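Local atomic coordinates of cellulase (Clostridium cellulovorans, PDB entry 6UI3), a protein that cleaves internal beta-1,4 linkages of cellulose and probably of related plant polysaccharides, here represented by its broad-specificity GH5 endoglucanase domain, one part of a longer protein. Residues I25-N31 with C301-N306; C198-D202 with S220-I225; I225-L229 with D245-I249; T237-F241 with K277-D282; I269-I274 with F286-V291. All coordinates share one frame. Where two conformers were deposited one is given. Residue numbers count along the deposited sequence, not the author numbering.

Contact 1: residues I25-N31 with C301-N306; sequences IGWNLGN and CLWWDN
A beta/alpha barrel must close its sheet by pairing first strand with last, and here strand 25-29 meets 301-305. They run parallel, axes 4.0 Å apart at closest approach and inclined by 31°, in the register Gly26-Leu302, Trp27-Trp303, Asn28-Trp304. At Cys301 the carbonyl O accepts from Gly26 N (3.0 Å). Leu302 (m, p) points into the barrel; an ideal CB on Gly26 would lie only 2.7 Å from Leu302 CG, and the two CA atoms approach to 4.1 Å. Trp303 N donates to Gly26 O (3.1 Å), while Trp303 O accepts from Asn28 N (2.8 Å) and, weakly, from Asn28 ND2 (3.3 Å). Asn28 also binds Arg64 and Gly270 O. The Trp303 side chain (t) leads outward to helix 329-339, its NE1 bound to Leu316 O. Trp304 (t, chi2 -98°) returns to the inner face and lays its six-membered ring under Gly30 CA, a CH-pi contact of 3.9 Å to the centroid. Asp305 N makes a weak bond to Asn28 O (3.4 Å); Asp305 O takes Gly30 N (3.0 Å), and its t side chain brings OD2 to Trp27 NE1 (2.8 Å). Asn306 leaves the sheet, its CB 3.8 Å from Asn31 CG. Alternation thus divides the chemistry: Asp305 holds the indole of Trp27 on the outer face, while Asn28 and Trp304 face the interior alongside Arg64.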
# COMPACT_ATOMS: atom_id res chain seq x y z
N ILE A 25 -10.59 5.29 5.76
CA ILE A 25 -9.44 4.99 6.64
C ILE A 25 -8.96 3.57 6.37
O ILE A 25 -9.79 2.65 6.32
CB ILE A 25 -9.88 5.14 8.11
CG1 ILE A 25 -10.48 6.53 8.37
CG2 ILE A 25 -8.72 4.84 9.06
CD1 ILE A 25 -11.11 6.68 9.73
N GLY A 26 -7.65 3.36 6.27
CA GLY A 26 -7.11 2.07 5.91
C GLY A 26 -5.95 1.58 6.76
O GLY A 26 -5.48 2.26 7.68
N TRP A 27 -5.47 0.40 6.38
CA TRP A 27 -4.61 -0.41 7.23
C TRP A 27 -3.89 -1.43 6.36
O TRP A 27 -4.48 -1.97 5.42
CB TRP A 27 -5.52 -1.11 8.24
CG TRP A 27 -4.89 -1.92 9.33
CD1 TRP A 27 -4.56 -1.48 10.58
CD2 TRP A 27 -4.60 -3.33 9.31
NE1 TRP A 27 -4.08 -2.52 11.34
CE2 TRP A 27 -4.09 -3.66 10.58
CE3 TRP A 27 -4.73 -4.33 8.35
CZ2 TRP A 27 -3.71 -4.97 10.91
CZ3 TRP A 27 -4.36 -5.62 8.68
CH2 TRP A 27 -3.83 -5.93 9.94
N ASN A 28 -2.61 -1.65 6.64
CA ASN A 28 -1.82 -2.67 5.96
C ASN A 28 -1.62 -3.89 6.86
O ASN A 28 -1.24 -3.76 8.03
CB ASN A 28 -0.39 -2.20 5.64
CG ASN A 28 -0.31 -1.24 4.49
OD1 ASN A 28 -0.01 -1.62 3.36
ND2 ASN A 28 -0.52 0.04 4.78
N LEU A 29 -1.76 -5.08 6.27
CA LEU A 29 -1.41 -6.36 6.89
C LEU A 29 0.11 -6.56 6.80
O LEU A 29 0.63 -7.31 5.99
CB LEU A 29 -2.18 -7.48 6.19
CG LEU A 29 -2.05 -8.88 6.76
CD1 LEU A 29 -2.69 -8.99 8.14
CD2 LEU A 29 -2.68 -9.90 5.80
N GLY A 30 0.82 -5.83 7.67
CA GLY A 30 2.27 -5.75 7.55
C GLY A 30 2.99 -6.96 8.11
O GLY A 30 2.52 -7.63 9.04
N ASN A 31 4.17 -7.21 7.56
CA ASN A 31 5.05 -8.30 8.00
C ASN A 31 4.31 -9.64 8.03
O ASN A 31 4.39 -10.43 8.98
CB ASN A 31 5.69 -7.99 9.36
CG ASN A 31 6.78 -6.94 9.26
OD1 ASN A 31 6.87 -6.20 8.29
ND2 ASN A 31 7.61 -6.87 10.30
N CYS A 301 -5.47 7.32 3.71
CA CYS A 301 -4.26 6.98 4.44
C CYS A 301 -4.37 5.57 5.01
O CYS A 301 -5.37 5.24 5.65
CB CYS A 301 -4.01 7.95 5.59
SG CYS A 301 -3.71 9.65 5.06
N LEU A 302 -3.36 4.75 4.76
CA LEU A 302 -3.33 3.37 5.22
C LEU A 302 -2.17 3.18 6.19
O LEU A 302 -1.01 3.23 5.79
CB LEU A 302 -3.19 2.43 4.03
CG LEU A 302 -4.37 2.29 3.07
CD1 LEU A 302 -4.81 3.50 2.37
CD2 LEU A 302 -4.03 1.23 2.03
N TRP A 303 -2.48 2.95 7.47
CA TRP A 303 -1.45 2.75 8.48
C TRP A 303 -0.72 1.43 8.25
O TRP A 303 -1.34 0.40 7.98
CB TRP A 303 -2.10 2.77 9.87
CG TRP A 303 -1.12 2.61 11.03
CD1 TRP A 303 -0.57 1.45 11.45
CD2 TRP A 303 -0.63 3.63 11.90
NE1 TRP A 303 0.27 1.69 12.51
CE2 TRP A 303 0.24 3.01 12.82
CE3 TRP A 303 -0.82 5.01 11.99
CZ2 TRP A 303 0.90 3.72 13.81
CZ3 TRP A 303 -0.18 5.70 12.99
CH2 TRP A 303 0.67 5.05 13.89
N TRP A 304 0.60 1.46 8.40
CA TRP A 304 1.42 0.24 8.32
C TRP A 304 1.44 -0.46 9.67
O TRP A 304 2.13 -0.02 10.59
CB TRP A 304 2.85 0.56 7.88
CG TRP A 304 3.68 -0.69 7.78
CD1 TRP A 304 4.54 -1.20 8.71
CD2 TRP A 304 3.71 -1.60 6.68
NE1 TRP A 304 5.09 -2.38 8.26
CE2 TRP A 304 4.60 -2.65 7.01
CE3 TRP A 304 3.06 -1.64 5.44
CZ2 TRP A 304 4.85 -3.70 6.15
CZ3 TRP A 304 3.32 -2.68 4.59
CH2 TRP A 304 4.20 -3.70 4.94
N ASP A 305 0.71 -1.56 9.79
CA ASP A 305 0.57 -2.30 11.05
C ASP A 305 1.33 -3.62 10.96
O ASP A 305 0.86 -4.58 10.36
CB ASP A 305 -0.89 -2.52 11.40
CG ASP A 305 -1.08 -3.00 12.82
OD1 ASP A 305 -0.12 -3.62 13.36
OD2 ASP A 305 -2.18 -2.78 13.36
N ASN A 306 2.51 -3.66 11.58
CA ASN A 306 3.33 -4.86 11.58
C ASN A 306 3.13 -5.76 12.81
O ASN A 306 3.85 -6.76 12.95
CB ASN A 306 4.81 -4.51 11.43
CG ASN A 306 5.34 -3.66 12.56
OD1 ASN A 306 4.66 -3.40 13.56
ND2 ASN A 306 6.58 -3.24 12.42

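Contact 2: residues C198-D202 with S220-I225; sequences CASSD and SIHAYI
Two successive non-glycine residues, Cys198 (phi/psi 60/15) and Ala199 (51/30), adopt left-handed helical backbone angles, a conformation less common outside glycine; the Ala199 side chain points toward strand 217-222. Ala199 CB lies 3.6 Å from the centroid of the His222 ring, 12° off the normal, a CH-pi contact over the face. Ala199 O accepts the one direct hydrogen bond of the pairing, from His222 N at 2.8 Å and almost straight (175°), with Ile221 CA approaching the same oxygen to 3.5 Å. The closest CA atoms are those of Ala199 and Ile221, 4.7 Å apart. In this TIM barrel the contact lies at the C-terminal ends of two neighbouring parallel strands: 198-202 is already in the loop after strand 192-195, whereas 220-222 is still strand. Water continues the link, since His222 O receives water 1 (2.9 Å), which also donates to Cys198 O (2.8 Å), and water 2 (2.8 Å), which accepts from Ser201 N (2.9 Å). His222 is m, with ND1 bound to Gln152, a residue of the Asn-Gln-Pro sequence at the position where GH5 enzymes normally carry their acid/base glutamate. Ser200 (t), directed away, forms an ST turn by accepting Asp202 N on OG (3.0 Å), just before helix 203-208. Ser201 (p) faces the strand, its CB 3.8 Å from Ile221 CG2, and Ile221 (m, m) brings CD1 to 3.6 Å from Ser200 O.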
# COMPACT_ATOMS: atom_id res chain seq x y z
N CYS A 198 10.42 4.16 -5.33
CA CYS A 198 10.34 3.90 -3.90
C CYS A 198 9.00 4.28 -3.28
O CYS A 198 8.90 4.39 -2.05
CB CYS A 198 11.46 4.58 -3.08
SG CYS A 198 13.10 3.88 -3.33
N ALA A 199 7.97 4.50 -4.10
CA ALA A 199 6.72 5.11 -3.64
C ALA A 199 6.99 6.41 -2.89
O ALA A 199 6.24 6.81 -1.99
CB ALA A 199 5.84 4.15 -2.84
N SER A 200 8.06 7.10 -3.24
CA SER A 200 8.48 8.29 -2.52
C SER A 200 7.68 9.53 -2.90
O SER A 200 7.30 9.74 -4.06
CB SER A 200 9.95 8.57 -2.83
OG SER A 200 10.43 9.69 -2.12
N SER A 201 7.48 10.39 -1.91
CA SER A 201 6.92 11.72 -2.09
C SER A 201 7.99 12.81 -2.23
O SER A 201 7.63 13.98 -2.35
CB SER A 201 5.98 12.07 -0.93
OG SER A 201 6.68 12.19 0.30
N ASP A 202 9.27 12.47 -2.22
CA ASP A 202 10.28 13.49 -2.46
C ASP A 202 10.10 14.02 -3.88
O ASP A 202 9.84 13.25 -4.81
CB ASP A 202 11.71 12.95 -2.32
CG ASP A 202 12.01 12.37 -0.94
OD1 ASP A 202 11.62 13.00 0.06
OD2 ASP A 202 12.68 11.31 -0.89
N SER A 220 0.43 5.76 -6.05
CA SER A 220 0.74 5.15 -4.76
C SER A 220 1.94 5.86 -4.13
O SER A 220 3.02 5.91 -4.73
CB SER A 220 1.10 3.69 -4.98
OG SER A 220 1.59 3.12 -3.77
N ILE A 221 1.74 6.40 -2.93
CA ILE A 221 2.77 7.10 -2.16
C ILE A 221 2.88 6.47 -0.78
O ILE A 221 1.86 6.20 -0.13
CB ILE A 221 2.41 8.60 -2.02
CG1 ILE A 221 2.42 9.32 -3.38
CG2 ILE A 221 3.33 9.29 -1.00
CD1 ILE A 221 3.75 9.41 -4.06
N HIS A 222 4.11 6.26 -0.32
CA HIS A 222 4.40 5.84 1.05
C HIS A 222 5.16 6.98 1.69
O HIS A 222 6.22 7.36 1.20
CB HIS A 222 5.23 4.56 1.08
CG HIS A 222 4.59 3.41 0.38
ND1 HIS A 222 5.23 2.21 0.18
CD2 HIS A 222 3.36 3.27 -0.17
CE1 HIS A 222 4.43 1.38 -0.47
NE2 HIS A 222 3.29 2.00 -0.70
N ALA A 223 4.62 7.55 2.77
CA ALA A 223 5.17 8.81 3.31
C ALA A 223 5.21 8.76 4.84
O ALA A 223 4.31 9.25 5.54
CB ALA A 223 4.40 10.02 2.78
N TYR A 224 6.28 8.16 5.36
CA TYR A 224 6.56 8.16 6.79
C TYR A 224 7.41 9.40 7.05
O TYR A 224 8.63 9.35 7.14
CB TYR A 224 7.30 6.90 7.17
CG TYR A 224 6.65 5.57 6.85
CD1 TYR A 224 6.00 4.85 7.83
CD2 TYR A 224 6.77 5.00 5.59
CE1 TYR A 224 5.46 3.60 7.56
CE2 TYR A 224 6.23 3.75 5.31
CZ TYR A 224 5.58 3.04 6.30
OH TYR A 224 5.08 1.78 6.07
N ILE A 225 6.73 10.54 7.15
CA ILE A 225 7.41 11.83 7.10
C ILE A 225 6.99 12.72 8.25
O ILE A 225 5.83 12.66 8.69
CB ILE A 225 7.16 12.55 5.75
CG1 ILE A 225 5.67 12.77 5.49
CG2 ILE A 225 7.84 11.77 4.61
CD1 ILE A 225 5.41 13.72 4.31
O HOH W 1 8.63 6.08 0.16
O HOH W 2 7.70 9.74 0.93

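Contact 3: residues I225-L229 with D245-I249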
# COMPACT_ATOMS: atom_id res chain seq x y z
N ILE A 225 6.73 10.54 7.15
CA ILE A 225 7.41 11.83 7.10
C ILE A 225 6.99 12.72 8.25
O ILE A 225 5.83 12.66 8.69
CB ILE A 225 7.16 12.55 5.75
CG1 ILE A 225 5.67 12.77 5.49
CG2 ILE A 225 7.84 11.77 4.61
CD1 ILE A 225 5.41 13.72 4.31
N PRO A 226 7.90 13.56 8.77
CA PRO A 226 9.33 13.56 8.47
C PRO A 226 9.98 12.28 9.02
O PRO A 226 9.58 11.77 10.06
CB PRO A 226 9.85 14.83 9.17
CG PRO A 226 8.85 15.15 10.19
CD PRO A 226 7.54 14.54 9.81
N TYR A 227 10.97 11.77 8.29
CA TYR A 227 11.54 10.47 8.60
C TYR A 227 12.08 10.37 10.02
O TYR A 227 11.87 9.36 10.70
CB TYR A 227 12.66 10.16 7.59
CG TYR A 227 13.48 8.95 7.96
CD1 TYR A 227 12.96 7.68 7.80
CD2 TYR A 227 14.76 9.07 8.47
CE1 TYR A 227 13.70 6.56 8.16
CE2 TYR A 227 15.49 7.96 8.83
CZ TYR A 227 14.95 6.72 8.67
OH TYR A 227 15.71 5.61 9.03
N ASN A 228 12.83 11.37 10.49
CA ASN A 228 13.51 11.21 11.77
C ASN A 228 12.55 11.04 12.93
O ASN A 228 12.87 10.35 13.90
CB ASN A 228 14.49 12.36 12.01
CG ASN A 228 15.74 12.23 11.19
OD1 ASN A 228 16.16 11.14 10.82
ND2 ASN A 228 16.38 13.36 10.93
N LEU A 229 11.37 11.66 12.84
CA LEU A 229 10.33 11.49 13.85
C LEU A 229 9.52 10.22 13.60
O LEU A 229 9.26 9.45 14.53
CB LEU A 229 9.40 12.70 13.82
CG LEU A 229 8.17 12.60 14.71
CD1 LEU A 229 8.53 12.56 16.19
CD2 LEU A 229 7.19 13.76 14.44
N ASP A 245 7.70 19.83 11.72
CA ASP A 245 7.22 18.55 11.22
C ASP A 245 5.90 18.72 10.49
O ASP A 245 5.70 18.16 9.40
CB ASP A 245 7.09 17.58 12.39
CG ASP A 245 8.33 17.52 13.23
OD1 ASP A 245 9.41 17.24 12.69
OD2 ASP A 245 8.24 17.84 14.44
N ALA A 246 4.97 19.46 11.11
CA ALA A 246 3.70 19.76 10.48
C ALA A 246 3.90 20.49 9.17
O ALA A 246 3.23 20.19 8.17
CB ALA A 246 2.82 20.56 11.44
N ALA A 247 4.82 21.46 9.14
CA ALA A 247 5.07 22.21 7.92
C ALA A 247 5.58 21.30 6.81
O ALA A 247 5.20 21.46 5.64
CB ALA A 247 6.08 23.32 8.20
N PHE A 248 6.44 20.33 7.14
CA PHE A 248 6.96 19.43 6.11
C PHE A 248 5.84 18.58 5.52
O PHE A 248 5.78 18.36 4.29
CB PHE A 248 8.08 18.56 6.69
CG PHE A 248 8.76 17.73 5.65
CD1 PHE A 248 9.68 18.31 4.78
CD2 PHE A 248 8.47 16.39 5.50
CE1 PHE A 248 10.29 17.54 3.79
CE2 PHE A 248 9.07 15.63 4.52
CZ PHE A 248 9.98 16.19 3.67
N ILE A 249 4.96 18.06 6.37
CA ILE A 249 3.82 17.29 5.89
C ILE A 249 2.93 18.14 5.00
O ILE A 249 2.53 17.72 3.91
CB ILE A 249 3.04 16.71 7.09
CG1 ILE A 249 3.86 15.64 7.81
CG2 ILE A 249 1.70 16.14 6.64
CD1 ILE A 249 3.35 15.32 9.22
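How side-chain rotamers fit a loop against a helix is well illustrated where the cis peptide between Ile225 and Pro226 presents two adjacent side chains to the same helix. Ile225 takes chi1 p and chi2 t, so that its CG1 meets Ile249 CG1 at 4.1 Å, while its CB lies at the edge of the Phe248 ring, 3.8 Å from CE2. Phe248 is t with chi2 76°, which turns the ring edge toward Ile225; Pro226 CB comes within 4.2 Å of Phe248 CD2. Pro226, puckered C-gamma endo, also brings CG to 3.3 Å from Asp245 OD1. In barrel terms, the loop after strand 217-222 forms the short helix 227-230 before the chain enters helix 243-261, so this contact folds a beta-alpha loop back onto the first turns of the helix it leads into. Asp245 is m, and its OD2 is held by Gly242 N, which fixes the carboxylate beside the proline and Leu229. Leu229 (t, p) sets CD2 4.1 Å from Asp245 CG and continues onto Phe241, Ile274 and Phe286. Ile249 (m, t) starts sideways, yet its CD1 reaches Ile225 O at 3.7 Å and Pro226 CD at 4.3 Å. That carbonyl oxygen is buried among carbon atoms and finds no hydrogen-bond partner.

Contact 4: residues T237-F241 with K277-D282; sequences TPTTF and KDNLQD
Lys277, extended through m, t, t, t, places its NZ among oxygens, donating to Thr237 OG1 (2.8 Å) and Pro238 O (2.9 Å); NZ also hydrogen-bonds Asn228 O and Asn232 O, and Thr237 OG1 is bound to Ala234 O. The contact joins two successive beta-alpha loops of the TIM barrel: 237-241 precedes helix 243-261, and 277-282 spans the end of a loop and the first residues of helix 280-296. Neither side pairs as a strand, so 277-282 bonds through its side chains, three times to backbone atoms of 237-241 and once to the Thr237 hydroxyl. Asn279, chi1 p, uses both ends: ND2 gives to Thr239 O (2.9 Å, 172°), and OD1 receives its own segment's Lys277 N (2.9 Å). Asp278, with left-handed angles (58/42), separates them and forms a salt bridge with Arg315. Farther on, Asp282 (m) accepts Phe241 N on OD1 at 3.0 Å. Water 3 joins Asp282 OD2 (2.8 Å) to Thr239 OG1 (2.7 Å) and Thr240 OG1 (3.2 Å); water 4 donates to Asp282 OD1 (2.8 Å) and Phe241 O (2.9 Å). CA atoms lie 6.4 Å apart for Thr239-Lys277 and 5.3 Å for Phe241-Asp282. Packing is slight: Phe241 (t) leads its ring away to an edge-to-face pair with Phe286, and Thr239, with chi1 p, rests CG2 on Lys277 CB at 3.8 Å.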
# COMPACT_ATOMS: atom_id res chain seq x y z
N THR A 237 16.75 10.05 18.68
CA THR A 237 16.08 10.72 17.57
C THR A 237 14.86 11.49 18.06
O THR A 237 14.40 11.31 19.19
CB THR A 237 15.69 9.70 16.50
OG1 THR A 237 14.91 8.65 17.09
CG2 THR A 237 16.94 9.13 15.81
N PRO A 238 14.29 12.35 17.23
CA PRO A 238 13.16 13.18 17.68
C PRO A 238 11.95 12.37 18.09
O PRO A 238 11.60 11.37 17.45
CB PRO A 238 12.85 14.05 16.45
CG PRO A 238 14.14 14.15 15.72
CD PRO A 238 14.81 12.80 15.92
N THR A 239 11.27 12.85 19.14
CA THR A 239 10.01 12.30 19.61
C THR A 239 8.86 13.29 19.61
O THR A 239 7.71 12.87 19.76
CB THR A 239 10.16 11.74 21.04
OG1 THR A 239 10.44 12.81 21.96
CG2 THR A 239 11.28 10.74 21.13
N THR A 240 9.12 14.58 19.48
CA THR A 240 8.09 15.61 19.58
C THR A 240 7.56 15.95 18.19
O THR A 240 8.34 16.15 17.24
CB THR A 240 8.66 16.88 20.24
OG1 THR A 240 9.07 16.57 21.58
CG2 THR A 240 7.62 18.02 20.28
N PHE A 241 6.24 16.03 18.07
CA PHE A 241 5.60 16.49 16.84
C PHE A 241 5.41 18.00 16.97
O PHE A 241 4.57 18.47 17.75
CB PHE A 241 4.28 15.77 16.60
CG PHE A 241 3.59 16.20 15.33
CD1 PHE A 241 2.34 16.77 15.36
CD2 PHE A 241 4.22 16.05 14.09
CE1 PHE A 241 1.71 17.17 14.18
CE2 PHE A 241 3.59 16.46 12.92
CZ PHE A 241 2.33 17.01 12.97
N LYS A 277 7.84 5.78 20.24
CA LYS A 277 9.00 6.18 21.02
C LYS A 277 8.55 6.56 22.43
O LYS A 277 9.10 7.48 23.05
CB LYS A 277 9.75 7.32 20.33
CG LYS A 277 10.25 6.95 18.93
CD LYS A 277 11.03 8.07 18.28
CE LYS A 277 11.35 7.77 16.85
NZ LYS A 277 12.25 8.81 16.26
N ASP A 278 7.52 5.87 22.93
CA ASP A 278 6.94 6.16 24.24
C ASP A 278 6.45 7.60 24.31
O ASP A 278 6.60 8.29 25.32
CB ASP A 278 7.90 5.77 25.36
CG ASP A 278 8.34 4.32 25.23
OD1 ASP A 278 9.56 4.07 25.13
OD2 ASP A 278 7.46 3.44 25.17
N ASN A 279 5.83 8.04 23.23
CA ASN A 279 5.44 9.42 22.98
C ASN A 279 4.01 9.48 22.48
O ASN A 279 3.71 10.09 21.45
CB ASN A 279 6.39 10.07 21.98
CG ASN A 279 6.47 9.34 20.63
OD1 ASN A 279 6.17 8.15 20.52
ND2 ASN A 279 6.92 10.06 19.61
N LEU A 280 3.09 8.86 23.24
CA LEU A 280 1.72 8.68 22.77
C LEU A 280 1.07 9.99 22.33
O LEU A 280 0.43 10.04 21.28
CB LEU A 280 0.87 8.01 23.85
CG LEU A 280 -0.60 7.80 23.45
CD1 LEU A 280 -0.74 6.84 22.30
CD2 LEU A 280 -1.40 7.31 24.67
N GLN A 281 1.18 11.05 23.13
CA GLN A 281 0.49 12.29 22.76
C GLN A 281 1.04 12.86 21.46
O GLN A 281 0.28 13.38 20.64
CB GLN A 281 0.55 13.31 23.89
CG GLN A 281 -0.18 12.85 25.16
CD GLN A 281 -1.62 12.47 24.92
OE1 GLN A 281 -2.37 13.20 24.28
NE2 GLN A 281 -2.03 11.31 25.44
N ASP A 282 2.35 12.79 21.26
CA ASP A 282 2.92 13.21 19.98
C ASP A 282 2.39 12.36 18.83
O ASP A 282 2.16 12.89 17.73
CB ASP A 282 4.44 13.14 20.05
CG ASP A 282 5.01 14.16 20.99
OD1 ASP A 282 4.93 15.37 20.64
OD2 ASP A 282 5.50 13.76 22.07
O HOH W 3 8.13 13.81 22.95
O HOH W 4 2.95 17.07 19.64

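Contact 5: residues I269-I274 with F286-V291. Unlike the reference sequence in segment 269-274: Gln271 (reference Glu).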
# COMPACT_ATOMS: atom_id res chain seq x y z
N ILE A 269 -2.23 7.35 -0.07
CA ILE A 269 -1.11 7.15 0.85
C ILE A 269 -1.18 5.69 1.30
O ILE A 269 -1.81 5.35 2.32
CB ILE A 269 -1.11 8.15 2.01
CG1 ILE A 269 -1.16 9.59 1.51
CG2 ILE A 269 0.12 7.92 2.89
CD1 ILE A 269 -0.03 10.02 0.64
N GLY A 270 -0.55 4.82 0.51
CA GLY A 270 -0.65 3.39 0.73
C GLY A 270 0.07 2.91 1.98
O GLY A 270 -0.24 1.80 2.45
N GLN A 271 1.02 3.70 2.50
CA GLN A 271 1.65 3.43 3.78
C GLN A 271 1.99 4.73 4.48
O GLN A 271 2.59 5.62 3.86
CB GLN A 271 2.97 2.64 3.66
CG GLN A 271 2.83 1.29 2.97
CD GLN A 271 4.13 0.51 2.86
OE1 GLN A 271 4.23 -0.46 2.10
NE2 GLN A 271 5.11 0.91 3.61
N PHE A 272 1.68 4.81 5.77
CA PHE A 272 2.23 5.81 6.67
C PHE A 272 2.13 5.22 8.08
O PHE A 272 1.42 4.24 8.30
CB PHE A 272 1.49 7.16 6.60
CG PHE A 272 0.28 7.24 7.51
CD1 PHE A 272 -0.82 6.45 7.29
CD2 PHE A 272 0.24 8.14 8.57
CE1 PHE A 272 -1.91 6.51 8.14
CE2 PHE A 272 -0.86 8.21 9.40
CZ PHE A 272 -1.93 7.41 9.18
N ALA A 273 2.85 5.84 9.02
CA ALA A 273 2.76 5.51 10.44
C ALA A 273 3.71 6.44 11.17
O ALA A 273 4.49 7.17 10.56
CB ALA A 273 3.13 4.06 10.74
N ILE A 274 3.62 6.42 12.51
CA ILE A 274 4.63 7.04 13.38
C ILE A 274 5.02 6.01 14.42
O ILE A 274 4.17 5.49 15.16
CB ILE A 274 4.16 8.37 14.00
CG1 ILE A 274 5.20 8.88 15.02
CG2 ILE A 274 2.75 8.28 14.60
CD1 ILE A 274 5.06 10.32 15.41
N PHE A 286 0.37 13.87 15.72
CA PHE A 286 0.86 13.57 14.39
C PHE A 286 -0.22 12.94 13.52
O PHE A 286 -0.43 13.35 12.37
CB PHE A 286 2.06 12.62 14.51
CG PHE A 286 2.57 12.06 13.19
CD1 PHE A 286 1.99 10.96 12.59
CD2 PHE A 286 3.67 12.63 12.56
CE1 PHE A 286 2.50 10.45 11.39
CE2 PHE A 286 4.16 12.11 11.36
CZ PHE A 286 3.58 11.04 10.79
N THR A 287 -0.88 11.92 14.04
CA THR A 287 -1.82 11.13 13.25
C THR A 287 -3.04 11.96 12.87
O THR A 287 -3.49 11.94 11.72
CB THR A 287 -2.19 9.86 14.00
OG1 THR A 287 -1.01 9.07 14.23
CG2 THR A 287 -3.19 9.03 13.24
N LYS A 288 -3.55 12.74 13.82
CA LYS A 288 -4.66 13.64 13.53
C LYS A 288 -4.28 14.64 12.45
O LYS A 288 -5.00 14.83 11.47
CB LYS A 288 -5.06 14.36 14.83
CG LYS A 288 -6.05 15.49 14.65
CD LYS A 288 -7.41 14.99 14.25
CE LYS A 288 -8.36 16.15 13.93
NZ LYS A 288 -8.59 17.08 15.06
N PHE A 289 -3.12 15.29 12.62
CA PHE A 289 -2.68 16.28 11.65
C PHE A 289 -2.49 15.66 10.28
O PHE A 289 -2.90 16.21 9.26
CB PHE A 289 -1.37 16.93 12.11
CG PHE A 289 -0.91 18.01 11.19
CD1 PHE A 289 -1.33 19.31 11.37
CD2 PHE A 289 -0.11 17.73 10.11
CE1 PHE A 289 -0.94 20.31 10.50
CE2 PHE A 289 0.31 18.73 9.25
CZ PHE A 289 -0.11 20.01 9.44
N TYR A 290 -1.81 14.51 10.24
CA TYR A 290 -1.49 13.84 8.99
C TYR A 290 -2.75 13.48 8.23
O TYR A 290 -2.90 13.81 7.05
CB TYR A 290 -0.66 12.59 9.31
CG TYR A 290 0.01 11.93 8.13
CD1 TYR A 290 -0.73 11.25 7.17
CD2 TYR A 290 1.38 11.98 7.98
CE1 TYR A 290 -0.12 10.65 6.08
CE2 TYR A 290 2.00 11.37 6.90
CZ TYR A 290 1.24 10.70 5.96
OH TYR A 290 1.82 10.07 4.86
N VAL A 291 -3.67 12.78 8.89
CA VAL A 291 -4.88 12.35 8.20
C VAL A 291 -5.73 13.55 7.81
O VAL A 291 -6.34 13.56 6.73
CB VAL A 291 -5.65 11.29 9.01
CG1 VAL A 291 -6.94 10.90 8.32
CG2 VAL A 291 -4.77 10.05 9.19
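Aromatic contacts dominate. Phe272, chi1 p, stacks offset on Tyr290, with centroids 4.4 Å apart and planes at 21°; Phe286 CE1 approaches the edge of the Phe272 ring, 4.3 Å from CD2. A CH-pi contact follows, Ile274 CB lying 3.9 Å from the centroid of Phe286 and over its face. This is strand-to-helix packing in the beta-alpha-beta unit 267-272, 280-296, 301-305: the strand and helix are nearly antiparallel (165°), axes 12.1 Å apart, a gap bridged by large rings. Aliphatic groups fill in, with Ile274 CG2 3.4 Å from Phe286 CD1, Phe272 CZ 3.9 Å from Val291 CG2 and Ile269 CG2 4.2 Å from Tyr290 CE1. The two hydroxyls bond outside the segments, Tyr290 OH to Ala223 O and Thr287 OG1 to Arg283 O; Ala273 O is buried without a partner. Gln271, glutamate in the reference sequence, stands where GH5 enzymes carry their nucleophile; its OE1 is hydrogen-bonded to Arg64 NH1 and its NE2 weakly to Tyr224 OH.

From the N terminus, strand 25-29 waits almost the whole domain for strand 301-305, so contact 1 closes the barrel and the other four nest inside it. Contact 2 closes a short loop between strand 192-195's following loop and strand 217-222. Contact 3 then opens at Ile225, which it shares with contact 2, and folds back onto helix 243-261. Contact 4 crosses contact 3 and also contact 5, tying successive beta-alpha loops together around Lys277 and Phe241. Contact 5 seats helix 280-296 on strand 267-272, which stands between strands 217-222 and 301-305 and so touches contacts 1 and 2 through the sheet.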